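PDB 5IL5: MlnD from Bacillus methylotrophicus, which probably contributes to polyketide antibiotic biosynthesis, the crystallised part being the dehydratase domain of a macrolactin trans-AT polyketide synthase. Local coordinates for residues A[194-206]-A[247-259]. Sequence-based numbering, arbitrary orientation.
Sequences RNGQVLLKIKAKA and DHETEPVYVYAEQ
The carbonyl oxygen of V255 accepts a nearly straight hydrogen bond from L200 N (2.7 Å, N-H...O angle 173°) and also meets the CA-H of L199. V255 N returns a bond to L200 O, and two residues along each strand V198 and A257 exchange a second such pair of bonds. The last rung is I202 N to V253 O (2.8 Å). Strands 197-202 and 254-258 thus run antiparallel within the C-terminal hotdog region of the dehydratase double hotdog; strand 188-194 continues the sheet beyond the first and strand 266-272 beyond the second, where V253 and Y254 form a classic bulge opposite L272. On the face carrying L199, Y254 and Y256, L199 CD1 touches Y254 CB (3.7 Å) and lies at the edge of the Y256 ring; L154 and F157 add to this apolar patch. A chi1 of 175° turns CG of Y256 away from the backbone N, and the ring runs along its own strand to donate OH to E258 OE1 (2.7 Å); Q197 crosses the ring's hydroxyl end with its amide plane turned 67° from the ring. On the opposite face V198 CG1 meets A257 CB (3.8 Å). Further along, the side chains of I202 and V255 cross at about a right angle, CD1 to CG2 4.1 Å. K201 bends at chi2 and chi4, its CE passing V253 CG1 before NZ bonds I202 O from above the carbonyl plane.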
ATOM      1  N   ARG A 194     -30.612  -2.597  35.859  1.00 61.15           N
ATOM      2  CA  ARG A 194     -31.276  -1.865  36.928  1.00 63.10           C
ATOM      3  C   ARG A 194     -31.103  -0.364  36.744  1.00 63.43           C
ATOM      4  O   ARG A 194     -29.981   0.107  36.537  1.00 62.52           O
ATOM      5  CB  ARG A 194     -30.701  -2.242  38.290  1.00 63.96           C
ATOM      6  CG  ARG A 194     -30.181  -3.670  38.428  1.00 63.20           C
ATOM      7  CD  ARG A 194     -29.683  -3.893  39.842  1.00 64.37           C
ATOM      8  NE  ARG A 194     -28.836  -2.774  40.251  1.00 64.62           N
ATOM      9  CZ  ARG A 194     -28.271  -2.640  41.443  1.00 65.73           C
ATOM     10  NH1 ARG A 194     -28.441  -3.552  42.389  1.00 66.72           N
ATOM     11  NH2 ARG A 194     -27.521  -1.576  41.683  1.00 65.97           N
ATOM     12  N   ASN A 195     -32.204   0.384  36.852  1.00 74.30           N
ATOM     13  CA  ASN A 195     -32.152   1.840  36.974  1.00 75.21           C
ATOM     14  C   ASN A 195     -31.535   2.505  35.748  1.00 73.78           C
ATOM     15  O   ASN A 195     -30.890   3.551  35.858  1.00 74.02           O
ATOM     16  CB  ASN A 195     -31.384   2.241  38.241  1.00 76.17           C
ATOM     17  CG  ASN A 195     -31.650   3.670  38.655  1.00 77.81           C
ATOM     18  OD1 ASN A 195     -32.806   4.113  38.726  1.00 79.24           O
ATOM     19  ND2 ASN A 195     -30.579   4.407  38.935  1.00 77.77           N
ATOM     20  N   GLY A 196     -31.739   1.914  34.575  1.00 59.45           N
ATOM     21  CA  GLY A 196     -31.124   2.431  33.367  1.00 58.03           C
ATOM     22  C   GLY A 196     -29.643   2.144  33.309  1.00 56.50           C
ATOM     23  O   GLY A 196     -28.881   2.913  32.713  1.00 55.76           O
ATOM     24  N   GLN A 197     -29.221   1.048  33.928  1.00 53.15           N
ATOM     25  CA  GLN A 197     -27.854   0.564  33.881  1.00 51.77           C
ATOM     26  C   GLN A 197     -27.904  -0.922  33.560  1.00 50.79           C
ATOM     27  O   GLN A 197     -28.865  -1.607  33.916  1.00 51.61           O
ATOM     28  CB  GLN A 197     -27.145   0.806  35.220  1.00 52.77           C
ATOM     29  CG  GLN A 197     -27.242   2.245  35.734  1.00 54.19           C
ATOM     30  CD  GLN A 197     -26.706   2.393  37.150  1.00 55.49           C
ATOM     31  OE1 GLN A 197     -26.668   1.426  37.920  1.00 55.78           O
ATOM     32  NE2 GLN A 197     -26.280   3.605  37.496  1.00 56.37           N
ATOM     33  N   VAL A 198     -26.889  -1.418  32.856  1.00 49.14           N
ATOM     34  CA  VAL A 198     -26.864  -2.817  32.438  1.00 48.22           C
ATOM     35  C   VAL A 198     -25.432  -3.323  32.521  1.00 47.15           C
ATOM     36  O   VAL A 198     -24.500  -2.634  32.093  1.00 46.33           O
ATOM     37  CB  VAL A 198     -27.429  -3.008  31.013  1.00 47.24           C
ATOM     38  CG1 VAL A 198     -26.543  -2.339  29.974  1.00 45.84           C
ATOM     39  CG2 VAL A 198     -27.613  -4.487  30.696  1.00 46.70           C
ATOM     40  N   LEU A 199     -25.253  -4.512  33.092  1.00 47.30           N
ATOM     41  CA  LEU A 199     -23.971  -5.205  33.091  1.00 46.37           C
ATOM     42  C   LEU A 199     -24.147  -6.519  32.348  1.00 45.54           C
ATOM     43  O   LEU A 199     -24.928  -7.374  32.776  1.00 46.36           O
ATOM     44  CB  LEU A 199     -23.464  -5.444  34.515  1.00 47.52           C
ATOM     45  CG  LEU A 199     -22.072  -6.071  34.657  1.00 46.85           C
ATOM     46  CD1 LEU A 199     -20.986  -5.174  34.068  1.00 45.83           C
ATOM     47  CD2 LEU A 199     -21.765  -6.382  36.113  1.00 48.29           C
ATOM     48  N   LEU A 200     -23.415  -6.682  31.248  1.00 44.02           N
ATOM     49  CA  LEU A 200     -23.440  -7.913  30.474  1.00 43.23           C
ATOM     50  C   LEU A 200     -22.239  -8.784  30.808  1.00 42.87           C
ATOM     51  O   LEU A 200     -21.118  -8.291  30.951  1.00 42.43           O
ATOM     52  CB  LEU A 200     -23.442  -7.624  28.974  1.00 41.89           C
ATOM     53  CG  LEU A 200     -24.571  -6.758  28.423  1.00 42.18           C
ATOM     54  CD1 LEU A 200     -24.444  -6.646  26.918  1.00 40.86           C
ATOM     55  CD2 LEU A 200     -25.921  -7.336  28.796  1.00 43.39           C
ATOM     56  N   LYS A 201     -22.492 -10.082  30.938  1.00 43.21           N
ATOM     57  CA  LYS A 201     -21.431 -11.076  31.015  1.00 42.86           C
ATOM     58  C   LYS A 201     -21.166 -11.583  29.610  1.00 41.50           C
ATOM     59  O   LYS A 201     -22.074 -12.103  28.954  1.00 41.48           O
ATOM     60  CB  LYS A 201     -21.808 -12.240  31.928  1.00 44.13           C
ATOM     61  CG  LYS A 201     -20.832 -13.404  31.840  1.00 43.87           C
ATOM     62  CD  LYS A 201     -19.481 -13.031  32.402  1.00 43.78           C
ATOM     63  CE  LYS A 201     -18.587 -14.247  32.483  1.00 43.89           C
ATOM     64  NZ  LYS A 201     -17.986 -14.535  31.150  1.00 42.43           N
ATOM     65  N   ILE A 202     -19.934 -11.423  29.146  1.00 40.46           N
ATOM     66  CA  ILE A 202     -19.601 -11.790  27.783  1.00 39.16           C
ATOM     67  C   ILE A 202     -18.481 -12.811  27.803  1.00 38.94           C
ATOM     68  O   ILE A 202     -17.725 -12.935  28.772  1.00 39.56           O
ATOM     69  CB  ILE A 202     -19.213 -10.571  26.928  1.00 38.03           C
ATOM     70  CG1 ILE A 202     -18.002  -9.836  27.519  1.00 37.93           C
ATOM     71  CG2 ILE A 202     -20.398  -9.636  26.829  1.00 38.40           C
ATOM     72  CD1 ILE A 202     -17.228  -9.034  26.495  1.00 36.64           C
ATOM     73  N   LYS A 203     -18.409 -13.574  26.721  1.00 37.79           N
ATOM     74  CA  LYS A 203     -17.325 -14.516  26.502  1.00 38.54           C
ATOM     75  C   LYS A 203     -16.783 -14.240  25.113  1.00 38.12           C
ATOM     76  O   LYS A 203     -17.477 -14.458  24.113  1.00 37.82           O
ATOM     77  CB  LYS A 203     -17.813 -15.957  26.669  1.00 39.41           C
ATOM     78  CG  LYS A 203     -16.778 -17.008  26.381  1.00 40.45           C
ATOM     79  CD  LYS A 203     -17.319 -18.397  26.654  1.00 41.49           C
ATOM     80  CE  LYS A 203     -16.382 -19.440  26.106  1.00 42.67           C
ATOM     81  NZ  LYS A 203     -15.091 -19.402  26.810  1.00 43.46           N
ATOM     82  N   ALA A 204     -15.552 -13.751  25.057  1.00 37.11           N
ATOM     83  CA  ALA A 204     -14.956 -13.434  23.778  1.00 36.89           C
ATOM     84  C   ALA A 204     -14.673 -14.722  23.026  1.00 37.80           C
ATOM     85  O   ALA A 204     -14.546 -15.804  23.607  1.00 38.76           O
ATOM     86  CB  ALA A 204     -13.671 -12.631  23.953  1.00 37.09           C
ATOM     87  N   LYS A 205     -14.591 -14.599  21.712  1.00 41.35           N
ATOM     88  CA  LYS A 205     -14.344 -15.736  20.845  1.00 42.39           C
ATOM     89  C   LYS A 205     -12.935 -15.581  20.309  1.00 43.13           C
ATOM     90  O   LYS A 205     -12.618 -14.557  19.694  1.00 42.54           O
ATOM     91  CB  LYS A 205     -15.371 -15.749  19.715  1.00 41.99           C
ATOM     92  CG  LYS A 205     -16.797 -15.916  20.222  1.00 41.50           C
ATOM     93  CD  LYS A 205     -17.794 -15.469  19.187  1.00 40.96           C
ATOM     94  CE  LYS A 205     -19.207 -15.597  19.707  1.00 40.69           C
ATOM     95  NZ  LYS A 205     -20.131 -14.889  18.806  1.00 40.19           N
ATOM     96  N   ALA A 206     -12.092 -16.587  20.527  1.00 48.22           N
ATOM     97  CA  ALA A 206     -10.752 -16.507  19.971  1.00 49.24           C
ATOM     98  C   ALA A 206     -10.873 -16.455  18.459  1.00 49.34           C
ATOM     99  O   ALA A 206     -11.576 -17.266  17.848  1.00 49.73           O
ATOM    100  CB  ALA A 206      -9.888 -17.686  20.414  1.00 51.11           C
ATOM    101  N   ASP A 247      -6.538  -1.071  27.257  1.00 41.04           N
ATOM    102  CA  ASP A 247      -5.895  -2.371  27.415  1.00 41.71           C
ATOM    103  C   ASP A 247      -6.601  -3.341  26.480  1.00 40.47           C
ATOM    104  O   ASP A 247      -7.769  -3.674  26.700  1.00 39.51           O
ATOM    105  CB  ASP A 247      -5.970  -2.839  28.865  1.00 42.60           C
ATOM    106  CG  ASP A 247      -5.202  -4.124  29.109  1.00 43.66           C
ATOM    107  OD1 ASP A 247      -4.837  -4.800  28.121  1.00 43.48           O
ATOM    108  OD2 ASP A 247      -4.953  -4.454  30.292  1.00 44.85           O
ATOM    109  N   HIS A 248      -5.893  -3.790  25.449  1.00 44.99           N
ATOM    110  CA  HIS A 248      -6.433  -4.735  24.487  1.00 44.16           C
ATOM    111  C   HIS A 248      -5.860  -6.132  24.645  1.00 45.14           C
ATOM    112  O   HIS A 248      -6.217  -7.022  23.866  1.00 44.76           O
ATOM    113  CB  HIS A 248      -6.165  -4.235  23.072  1.00 43.85           C
ATOM    114  CG  HIS A 248      -4.710  -4.074  22.766  1.00 45.30           C
ATOM    115  ND1 HIS A 248      -3.871  -5.151  22.582  1.00 46.50           N
ATOM    116  CD2 HIS A 248      -3.941  -2.968  22.642  1.00 45.98           C
ATOM    117  CE1 HIS A 248      -2.648  -4.714  22.337  1.00 47.86           C
ATOM    118  NE2 HIS A 248      -2.665  -3.393  22.368  1.00 47.55           N
ATOM    119  N   GLU A 249      -4.992  -6.352  25.633  1.00 43.79           N
ATOM    120  CA  GLU A 249      -4.457  -7.681  25.896  1.00 44.97           C
ATOM    121  C   GLU A 249      -5.245  -8.406  26.979  1.00 44.82           C
ATOM    122  O   GLU A 249      -5.437  -9.624  26.889  1.00 45.08           O
ATOM    123  CB  GLU A 249      -2.980  -7.596  26.298  1.00 47.00           C
ATOM    124  CG  GLU A 249      -2.039  -7.175  25.175  1.00 47.63           C
ATOM    125  CD  GLU A 249      -0.681  -6.725  25.681  1.00 49.65           C
ATOM    126  OE1 GLU A 249      -0.529  -6.545  26.905  1.00 50.42           O
ATOM    127  OE2 GLU A 249       0.242  -6.569  24.855  1.00 50.65           O
ATOM    128  N   THR A 250      -5.714  -7.694  28.004  1.00 43.09           N
ATOM    129  CA  THR A 250      -6.484  -8.346  29.056  1.00 43.11           C
ATOM    130  C   THR A 250      -7.823  -8.820  28.509  1.00 41.57           C
ATOM    131  O   THR A 250      -8.460  -8.140  27.701  1.00 40.28           O
ATOM    132  CB  THR A 250      -6.703  -7.409  30.239  1.00 43.40           C
ATOM    133  OG1 THR A 250      -5.445  -6.880  30.663  1.00 44.97           O
ATOM    134  CG2 THR A 250      -7.296  -8.188  31.402  1.00 43.89           C
ATOM    135  N   GLU A 251      -8.248  -9.984  28.972  1.00 45.00           N
ATOM    136  CA  GLU A 251      -9.454 -10.608  28.453  1.00 43.87           C
ATOM    137  C   GLU A 251     -10.681  -9.800  28.869  1.00 42.77           C
ATOM    138  O   GLU A 251     -10.862  -9.535  30.065  1.00 43.30           O
ATOM    139  CB  GLU A 251      -9.557 -12.036  28.978  1.00 44.77           C
ATOM    140  CG  GLU A 251     -10.664 -12.890  28.363  1.00 43.99           C
ATOM    141  CD  GLU A 251     -10.505 -13.089  26.859  1.00 43.55           C
ATOM    142  OE1 GLU A 251      -9.399 -12.826  26.336  1.00 44.13           O
ATOM    143  OE2 GLU A 251     -11.479 -13.533  26.208  1.00 42.82           O
ATOM    144  N   PRO A 252     -11.530  -9.375  27.931  1.00 38.36           N
ATOM    145  CA  PRO A 252     -12.778  -8.706  28.317  1.00 37.57           C
ATOM    146  C   PRO A 252     -13.808  -9.704  28.830  1.00 37.60           C
ATOM    147  O   PRO A 252     -13.967 -10.800  28.289  1.00 37.62           O
ATOM    148  CB  PRO A 252     -13.232  -8.035  27.013  1.00 36.44           C
ATOM    149  CG  PRO A 252     -12.678  -8.903  25.942  1.00 36.53           C
ATOM    150  CD  PRO A 252     -11.368  -9.430  26.469  1.00 37.78           C
ATOM    151  N   VAL A 253     -14.502  -9.314  29.899  1.00 37.81           N
ATOM    152  CA  VAL A 253     -15.401 -10.218  30.606  1.00 38.17           C
ATOM    153  C   VAL A 253     -16.784  -9.592  30.731  1.00 37.61           C
ATOM    154  O   VAL A 253     -17.800 -10.291  30.646  1.00 37.48           O
ATOM    155  CB  VAL A 253     -14.844 -10.561  32.001  1.00 39.54           C
ATOM    156  CG1 VAL A 253     -15.763 -11.535  32.730  1.00 40.06           C
ATOM    157  CG2 VAL A 253     -13.444 -11.137  31.899  1.00 40.38           C
ATOM    158  N   TYR A 254     -16.837  -8.277  30.932  1.00 25.71           N
ATOM    159  CA  TYR A 254     -18.093  -7.585  31.179  1.00 24.41           C
ATOM    160  C   TYR A 254     -18.234  -6.376  30.269  1.00 24.15           C
ATOM    161  O   TYR A 254     -17.247  -5.806  29.798  1.00 24.95           O
ATOM    162  CB  TYR A 254     -18.205  -7.118  32.632  1.00 24.29           C
ATOM    163  CG  TYR A 254     -18.245  -8.220  33.657  1.00 24.63           C
ATOM    164  CD1 TYR A 254     -19.437  -8.870  33.954  1.00 24.00           C
ATOM    165  CD2 TYR A 254     -17.100  -8.606  34.334  1.00 25.83           C
ATOM    166  CE1 TYR A 254     -19.482  -9.866  34.891  1.00 24.52           C
ATOM    167  CE2 TYR A 254     -17.139  -9.609  35.270  1.00 26.37           C
ATOM    168  CZ  TYR A 254     -18.333 -10.237  35.545  1.00 25.69           C
ATOM    169  OH  TYR A 254     -18.374 -11.237  36.483  1.00 26.44           O
ATOM    170  N   VAL A 255     -19.486  -5.978  30.050  1.00 23.27           N
ATOM    171  CA  VAL A 255     -19.825  -4.727  29.385  1.00 23.15           C
ATOM    172  C   VAL A 255     -20.832  -3.976  30.256  1.00 22.68           C
ATOM    173  O   VAL A 255     -21.899  -4.511  30.581  1.00 22.18           O
ATOM    174  CB  VAL A 255     -20.386  -4.977  27.972  1.00 23.10           C
ATOM    175  CG1 VAL A 255     -20.969  -3.703  27.368  1.00 23.11           C
ATOM    176  CG2 VAL A 255     -19.303  -5.567  27.060  1.00 24.02           C
ATOM    177  N   TYR A 256     -20.498  -2.742  30.628  1.00 25.24           N
ATOM    178  CA  TYR A 256     -21.342  -1.903  31.478  1.00 25.29           C
ATOM    179  C   TYR A 256     -21.748  -0.640  30.726  1.00 25.72           C
ATOM    180  O   TYR A 256     -20.901   0.011  30.110  1.00 26.33           O
ATOM    181  CB  TYR A 256     -20.608  -1.525  32.768  1.00 25.97           C
ATOM    182  CG  TYR A 256     -21.367  -0.557  33.646  1.00 26.51           C
ATOM    183  CD1 TYR A 256     -22.419  -0.985  34.446  1.00 26.31           C
ATOM    184  CD2 TYR A 256     -21.035   0.787  33.675  1.00 27.54           C
ATOM    185  CE1 TYR A 256     -23.112  -0.103  35.249  1.00 27.18           C
ATOM    186  CE2 TYR A 256     -21.727   1.681  34.473  1.00 28.43           C
ATOM    187  CZ  TYR A 256     -22.766   1.229  35.259  1.00 28.28           C
ATOM    188  OH  TYR A 256     -23.464   2.110  36.058  1.00 29.53           O
ATOM    189  N   ALA A 257     -23.033  -0.283  30.793  1.00 23.59           N
ATOM    190  CA  ALA A 257     -23.558   0.874  30.071  1.00 24.27           C
ATOM    191  C   ALA A 257     -24.541   1.648  30.943  1.00 25.02           C
ATOM    192  O   ALA A 257     -25.236   1.060  31.773  1.00 24.77           O
ATOM    193  CB  ALA A 257     -24.241   0.426  28.768  1.00 23.93           C
ATOM    194  N   GLU A 258     -24.610   2.972  30.747  1.00 33.56           N
ATOM    195  CA  GLU A 258     -25.504   3.784  31.571  1.00 34.75           C
ATOM    196  C   GLU A 258     -25.902   5.089  30.884  1.00 36.22           C
ATOM    197  O   GLU A 258     -25.337   5.492  29.865  1.00 36.38           O
ATOM    198  CB  GLU A 258     -24.867   4.109  32.926  1.00 35.44           C
ATOM    199  CG  GLU A 258     -23.500   4.758  32.841  1.00 36.03           C
ATOM    200  CD  GLU A 258     -23.046   5.278  34.191  1.00 37.28           C
ATOM    201  OE1 GLU A 258     -23.432   4.668  35.218  1.00 37.09           O
ATOM    202  OE2 GLU A 258     -22.317   6.298  34.227  1.00 38.66           O
ATOM    203  N   GLN A 259     -26.904   5.732  31.495  1.00 48.25           N
ATOM    204  CA  GLN A 259     -27.469   7.056  31.185  1.00 50.29           C
ATOM    205  C   GLN A 259     -28.545   6.949  30.116  1.00 50.44           C
ATOM    206  O   GLN A 259     -29.705   7.305  30.357  1.00 51.82           O
ATOM    207  CB  GLN A 259     -26.416   8.082  30.749  1.00 51.24           C
ATOM    208  CG  GLN A 259     -26.063   9.064  31.865  1.00 53.08           C
ATOM    209  CD  GLN A 259     -25.354  10.301  31.364  1.00 54.78           C
ATOM    210  OE1 GLN A 259     -24.757  10.317  30.268  1.00 54.28           O
ATOM    211  NE2 GLN A 259     -25.410  11.360  32.176  1.00 57.11           N
TER